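Local coordinates for Oxidored_FMN domain-containing protein ([Pseudomonas] geniculata N1, PDB 6L6J) that probably acts as an amine oxidase on 6-hydroxypseudooxynicotine, using bound flavin mononucleotide and a [4Fe-4S] cluster in electron transfer, at residues I8-V13 against N331-G336; D303-Q308 against D315-A320. All blocks are in the same frame, centred on the assembly; numbering follows the deposited sequence.

Contact 1 (I8-V13 against N331-G336)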
loop_
_atom_site.group_PDB
_atom_site.type_symbol
_atom_site.label_atom_id
_atom_site.label_comp_id
_atom_site.label_asym_id
_atom_site.label_seq_id
_atom_site.Cartn_x
_atom_site.Cartn_y
_atom_site.Cartn_z
ATOM N N ILE A 8 8.439 -7.917 26.269
ATOM C CA ILE A 8 7.911 -6.520 26.441
ATOM C C ILE A 8 6.820 -6.199 25.397
ATOM O O ILE A 8 5.866 -5.428 25.711
ATOM C CB ILE A 8 9.059 -5.486 26.387
ATOM C CG1 ILE A 8 8.538 -4.052 26.509
ATOM C CG2 ILE A 8 9.898 -5.658 25.127
ATOM C CD1 ILE A 8 9.488 -3.117 27.212
ATOM N N LEU A 9 6.930 -6.759 24.196
ATOM C CA LEU A 9 5.936 -6.538 23.112
ATOM C C LEU A 9 4.573 -7.163 23.460
ATOM O O LEU A 9 3.586 -6.719 22.830
ATOM C CB LEU A 9 6.463 -7.163 21.820
ATOM C CG LEU A 9 7.684 -6.509 21.212
ATOM C CD1 LEU A 9 7.886 -7.035 19.812
ATOM C CD2 LEU A 9 7.556 -4.991 21.220
ATOM N N PHE A 10 4.529 -8.124 24.395
ATOM C CA PHE A 10 3.328 -8.918 24.777
ATOM C C PHE A 10 2.763 -8.513 26.142
ATOM O O PHE A 10 1.794 -9.129 26.580
ATOM C CB PHE A 10 3.663 -10.407 24.763
ATOM C CG PHE A 10 3.938 -10.902 23.369
ATOM C CD1 PHE A 10 2.885 -11.264 22.523
ATOM C CD2 PHE A 10 5.237 -10.940 22.872
ATOM C CE1 PHE A 10 3.141 -11.693 21.225
ATOM C CE2 PHE A 10 5.484 -11.381 21.577
ATOM C CZ PHE A 10 4.442 -11.748 20.753
ATOM N N GLU A 11 3.296 -7.484 26.785
ATOM C CA GLU A 11 2.722 -7.009 28.071
ATOM C C GLU A 11 1.391 -6.354 27.730
ATOM O O GLU A 11 1.321 -5.660 26.724
ATOM C CB GLU A 11 3.645 -6.014 28.782
ATOM C CG GLU A 11 5.070 -6.502 28.921
ATOM C CD GLU A 11 5.979 -5.586 29.715
ATOM O OE1 GLU A 11 5.497 -4.555 30.260
ATOM O OE2 GLU A 11 7.166 -5.910 29.787
ATOM N N PRO A 12 0.315 -6.553 28.519
ATOM C CA PRO A 12 -0.919 -5.800 28.326
ATOM C C PRO A 12 -0.712 -4.302 28.591
ATOM O O PRO A 12 0.229 -3.969 29.287
ATOM C CB PRO A 12 -1.916 -6.415 29.328
ATOM C CG PRO A 12 -1.320 -7.769 29.658
ATOM C CD PRO A 12 0.183 -7.545 29.596
ATOM N N VAL A 13 -1.569 -3.462 27.996
ATOM C CA VAL A 13 -1.524 -1.979 28.137
ATOM C C VAL A 13 -2.933 -1.467 28.412
ATOM O O VAL A 13 -3.793 -1.693 27.569
ATOM C CB VAL A 13 -0.921 -1.278 26.904
ATOM C CG1 VAL A 13 -1.059 0.231 26.997
ATOM C CG2 VAL A 13 0.535 -1.663 26.670
ATOM N N ASN A 331 1.829 -13.511 16.083
ATOM C CA ASN A 331 1.805 -14.935 16.525
ATOM C C ASN A 331 3.152 -15.594 16.220
ATOM O O ASN A 331 3.517 -16.536 16.967
ATOM C CB ASN A 331 0.635 -15.715 15.937
ATOM C CG ASN A 331 -0.650 -15.439 16.693
ATOM O OD1 ASN A 331 -0.667 -14.663 17.652
ATOM N ND2 ASN A 331 -1.737 -16.036 16.241
ATOM N N LYS A 332 3.889 -15.099 15.219
ATOM C CA LYS A 332 5.190 -15.693 14.820
ATOM C C LYS A 332 6.297 -15.299 15.817
ATOM O O LYS A 332 7.097 -16.178 16.196
ATOM C CB LYS A 332 5.516 -15.289 13.385
ATOM C CG LYS A 332 4.384 -15.510 12.413
ATOM C CD LYS A 332 4.830 -15.866 11.026
ATOM C CE LYS A 332 3.782 -15.484 10.000
ATOM N NZ LYS A 332 4.234 -15.738 8.612
ATOM N N ILE A 333 6.364 -14.024 16.216
ATOM C CA ILE A 333 7.298 -13.533 17.280
ATOM C C ILE A 333 7.040 -14.390 18.525
ATOM O O ILE A 333 7.996 -15.034 19.041
ATOM C CB ILE A 333 7.106 -12.030 17.572
ATOM C CG1 ILE A 333 7.520 -11.157 16.390
ATOM C CG2 ILE A 333 7.842 -11.613 18.844
ATOM C CD1 ILE A 333 7.044 -9.714 16.490
ATOM N N ASP A 334 5.767 -14.463 18.922
ATOM C CA ASP A 334 5.297 -15.229 20.115
ATOM C C ASP A 334 5.694 -16.718 20.049
ATOM O O ASP A 334 5.775 -17.337 21.100
ATOM C CB ASP A 334 3.785 -15.090 20.283
ATOM C CG ASP A 334 3.296 -15.351 21.691
ATOM O OD1 ASP A 334 4.115 -15.240 22.649
ATOM O OD2 ASP A 334 2.106 -15.663 21.821
ATOM N N ALA A 335 5.941 -17.276 18.867
ATOM C CA ALA A 335 6.356 -18.685 18.675
ATOM C C ALA A 335 7.874 -18.804 18.454
ATOM O O ALA A 335 8.322 -19.936 18.118
ATOM C CB ALA A 335 5.598 -19.253 17.501
ATOM N N GLY A 336 8.639 -17.708 18.600
ATOM C CA GLY A 336 10.074 -17.660 18.247
ATOM C C GLY A 336 10.313 -17.811 16.746
ATOM O O GLY A 336 11.403 -18.257 16.345
#
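The ring of Phe10 reaches across to Ile333 and Asp334 on helix 329-334, joining the loop before strand 13-15 to a helix that follows the last strand of the TIM-type beta/alpha barrel. In Phe10, CG stands anti to the carbonyl carbon and beside the backbone N (chi1 -67°), which directs the ring toward helix 329-334. The two helix residues use that ring differently. Ile333 comes in at the ring edge: its CG2 methyl lies close to the ring plane, 3.6 Å from Phe10 CE2. Asp334 instead covers a face. Its CG is anti to the backbone N (chi1 -158°), which sets the carboxylate over the ring face, with OD1 3.9 Å above the plane and over the ring centre. Carboxylate and ring are stacked, their planes 26° apart, while the Asp334 CB methylene sits 3.4 Å from Phe10 CZ.

A carboxylate over an aromatic face would be electrostatically poor by itself, but Asp334 OD1 also forms a salt bridge with Arg2, and the same arginine makes a cation-pi contact with Phe10. The positive charge therefore probably offsets the negative one beside the ring, whose further neighbour is Phe24, met edge-to-face.

Leu9 adds a looser apolar contact, its CD1 lying 4.3 Å from Ile333 CD1. The two branches of Ile333 thus divide the work: CG2 serves the phenyl edge, and the CG1-CD1 arm extends to the leucine. Both Leu9 and Ile333 also pack on Phe24 of the first barrel strand. Immediately beyond these contacts the helix ends in a Schellman motif, with Gly336 at positive phi as the C-prime residue and its N hydrogen-bonded to Ile333 O at 2.8 Å.

Contact 2 (D303-Q308 against D315-A320). With FMN (flavin mononucleotide), chain B.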
loop_
_atom_site.group_PDB
_atom_site.type_symbol
_atom_site.label_atom_id
_atom_site.label_comp_id
_atom_site.label_asym_id
_atom_site.label_seq_id
_atom_site.Cartn_x
_atom_site.Cartn_y
_atom_site.Cartn_z
ATOM N N ASP A 303 13.225 -5.966 16.663
ATOM C CA ASP A 303 14.243 -5.242 17.486
ATOM C C ASP A 303 14.024 -3.724 17.393
ATOM O O ASP A 303 14.216 -3.023 18.410
ATOM C CB ASP A 303 15.642 -5.681 17.082
ATOM C CG ASP A 303 15.863 -7.166 17.307
ATOM O OD1 ASP A 303 15.319 -7.690 18.294
ATOM O OD2 ASP A 303 16.554 -7.795 16.496
ATOM N N ALA A 304 13.592 -3.233 16.232
ATOM C CA ALA A 304 13.187 -1.824 16.047
ATOM C C ALA A 304 12.007 -1.547 16.984
ATOM O O ALA A 304 12.006 -0.448 17.644
ATOM C CB ALA A 304 12.828 -1.567 14.599
ATOM N N MET A 305 11.047 -2.498 17.017
ATOM C CA MET A 305 9.785 -2.395 17.801
ATOM C C MET A 305 10.150 -2.387 19.289
ATOM O O MET A 305 9.679 -1.515 20.026
ATOM C CB MET A 305 8.813 -3.544 17.478
ATOM C CG MET A 305 8.239 -3.470 16.068
ATOM S SD MET A 305 7.303 -4.899 15.399
ATOM C CE MET A 305 7.480 -6.080 16.714
ATOM N N VAL A 306 11.013 -3.298 19.711
ATOM C CA VAL A 306 11.443 -3.362 21.136
ATOM C C VAL A 306 12.037 -2.009 21.508
ATOM O O VAL A 306 11.609 -1.447 22.523
ATOM C CB VAL A 306 12.400 -4.537 21.399
ATOM C CG1 VAL A 306 13.205 -4.353 22.680
ATOM C CG2 VAL A 306 11.611 -5.851 21.447
ATOM N N SER A 307 12.928 -1.504 20.651
ATOM C CA SER A 307 13.726 -0.257 20.824
ATOM C C SER A 307 12.792 0.952 20.919
ATOM O O SER A 307 13.007 1.806 21.784
ATOM C CB SER A 307 14.705 -0.108 19.701
ATOM O OG SER A 307 15.681 0.858 20.002
ATOM N N GLN A 308 11.766 0.999 20.080
ATOM C CA GLN A 308 10.798 2.117 20.074
ATOM C C GLN A 308 10.234 2.270 21.490
ATOM O O GLN A 308 10.048 3.431 21.920
ATOM C CB GLN A 308 9.707 1.873 19.019
ATOM C CG GLN A 308 10.161 2.115 17.580
ATOM C CD GLN A 308 10.327 3.582 17.286
ATOM O OE1 GLN A 308 9.490 4.398 17.631
ATOM N NE2 GLN A 308 11.430 3.939 16.679
ATOM N N ASP A 315 4.301 3.737 23.311
ATOM C CA ASP A 315 3.788 2.671 24.216
ATOM C C ASP A 315 3.310 1.514 23.347
ATOM O O ASP A 315 3.452 0.362 23.780
ATOM C CB ASP A 315 2.686 3.208 25.117
ATOM C CG ASP A 315 3.199 4.348 25.965
ATOM O OD1 ASP A 315 4.067 4.077 26.826
ATOM O OD2 ASP A 315 2.772 5.517 25.702
ATOM N N LEU A 316 2.790 1.825 22.154
ATOM C CA LEU A 316 2.172 0.831 21.241
ATOM C C LEU A 316 2.817 0.903 19.855
ATOM O O LEU A 316 2.969 2.011 19.321
ATOM C CB LEU A 316 0.672 1.105 21.188
ATOM C CG LEU A 316 -0.071 0.820 22.486
ATOM C CD1 LEU A 316 -1.462 1.440 22.472
ATOM C CD2 LEU A 316 -0.153 -0.679 22.733
ATOM N N ILE A 317 3.202 -0.257 19.327
ATOM C CA ILE A 317 3.690 -0.454 17.933
ATOM C C ILE A 317 2.471 -0.357 17.001
ATOM O O ILE A 317 1.732 -1.384 16.851
ATOM C CB ILE A 317 4.425 -1.807 17.816
ATOM C CG1 ILE A 317 5.606 -1.882 18.788
ATOM C CG2 ILE A 317 4.867 -2.110 16.389
ATOM C CD1 ILE A 317 6.532 -0.686 18.738
ATOM N N GLY A 318 2.254 0.829 16.421
ATOM C CA GLY A 318 1.208 1.043 15.405
ATOM C C GLY A 318 1.611 0.426 14.080
ATOM O O GLY A 318 2.766 0.638 13.677
ATOM N N ALA A 319 0.702 -0.295 13.428
ATOM C CA ALA A 319 0.945 -0.854 12.075
ATOM C C ALA A 319 -0.330 -0.838 11.232
ATOM O O ALA A 319 -1.414 -1.073 11.773
ATOM C CB ALA A 319 1.509 -2.244 12.171
ATOM N N ALA A 320 -0.173 -0.554 9.944
ATOM C CA ALA A 320 -1.175 -0.846 8.887
ATOM C C ALA A 320 -0.525 -1.823 7.900
ATOM O O ALA A 320 -0.856 -3.009 7.957
ATOM C CB ALA A 320 -1.669 0.434 8.220
HETATM N N1 FMN B . -5.250 6.072 7.886
HETATM C C2 FMN B . -6.429 6.564 8.385
HETATM O O2 FMN B . -6.365 7.333 9.349
HETATM N N3 FMN B . -7.646 6.247 7.925
HETATM C C4 FMN B . -7.791 5.391 6.899
HETATM O O4 FMN B . -8.909 5.104 6.475
HETATM C C4A FMN B . -6.568 4.822 6.268
HETATM N N5 FMN B . -6.644 3.960 5.226
HETATM C C5A FMN B . -5.508 3.411 4.740
HETATM C C6 FMN B . -5.584 2.466 3.720
HETATM C C7 FMN B . -4.420 1.897 3.243
HETATM C C7M FMN B . -4.516 0.943 2.116
HETATM C C8 FMN B . -3.116 2.246 3.818
HETATM C C8M FMN B . -1.836 1.667 3.290
HETATM C C9 FMN B . -3.021 3.171 4.824
HETATM C C9A FMN B . -4.168 3.769 5.328
HETATM N N10 FMN B . -4.097 4.682 6.390
HETATM C C10 FMN B . -5.273 5.209 6.864
HETATM C "C1'" FMN B . -2.802 5.083 7.026
HETATM C "C2'" FMN B . -2.350 4.035 8.026
HETATM O "O2'" FMN B . -3.282 4.053 9.092
HETATM C "C3'" FMN B . -0.981 4.304 8.576
HETATM O "O3'" FMN B . -1.018 5.517 9.329
HETATM C "C4'" FMN B . 0.115 4.401 7.516
HETATM O "O4'" FMN B . -0.043 3.348 6.536
HETATM C "C5'" FMN B . 1.499 4.365 8.148
HETATM O "O5'" FMN B . 1.651 3.123 8.813
HETATM P P FMN B . 2.362 1.872 8.070
HETATM O O1P FMN B . 3.786 2.304 7.804
HETATM O O2P FMN B . 2.219 0.781 9.085
HETATM O O3P FMN B . 1.552 1.641 6.809
#
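Between Met305 and Ile317 no flat group meets another by face or edge; the contact is one of aliphatic chains. The Gln308 amide keeps both faces and its edge away from Ile317, offering CB instead, 4.1 Å from Ile317 CD1, while its NE2 is hydrogen-bonded to Glu279. Neither segment meets the isoalloxazine of FMN: Ala320 reaches the cofactor at its ribityl-phosphate arm, with CB 3.7 Å from FMN C2'.

The setting is the last beta-alpha-beta unit of the barrel, in which helix 302-310 lies against strand 316-319. Met305 and Ile317 cross at about a right angle. The methionine lays its CB and CG over the isoleucine branches, CG coming to 3.7 Å from Ile317 CG2 and SD to 3.8 Å from the same methyl. In Ile317, CG1 stands beside the backbone N and a further turn at chi2 (-50°) brings CD1 against the helix backbone, 3.5 Å from Met305 O. Between them the methyls span the width of the interface, CG2 on the thioether side and CD1 near the carbonyl and Gln308. With an alanine here, Met305 would probably lose most of its apolar support from the strand, opening a gap beneath the helix and leaving the thioether freer to turn.

Past this packing the strand delivers its end to the cofactor. The backbone N of Ala320, a residue seen to bind FMN, donates its N-H to FMN O2P at 2.9 Å with a nearly straight N-H···O angle of 177°, and Arg321 also hydrogen-bonds to FMN. The two halves of the segment thus have different chemistry: apolar packing without directional bonds seats the strand against its helix, and a directional backbone amide at the carboxyl end of the strand grips the phosphate.

Overall arrangement
Contact 2 is nested along the chain within the loop closed by contact 1, and the two, with centres 11 Å apart, share an apolar layer at Met305. The methionine CE lies 3.7 Å from Ile333 CD1 and also packs on Leu9, so one side chain of helix 302-310 touches Ile317 of the strand as well as both segments of contact 1. Val306 CG2 extends the seam, 4.0 Å from Leu9 CG. Only contact 2 reaches the cofactor, through Ala320; the Ile333 side chain of contact 1 stays about 14 Å from FMN. The Met305 side chain is about 14 Å from the iron-sulfur cluster, although Arg321, just after Ala320, lines the pockets of both cofactors.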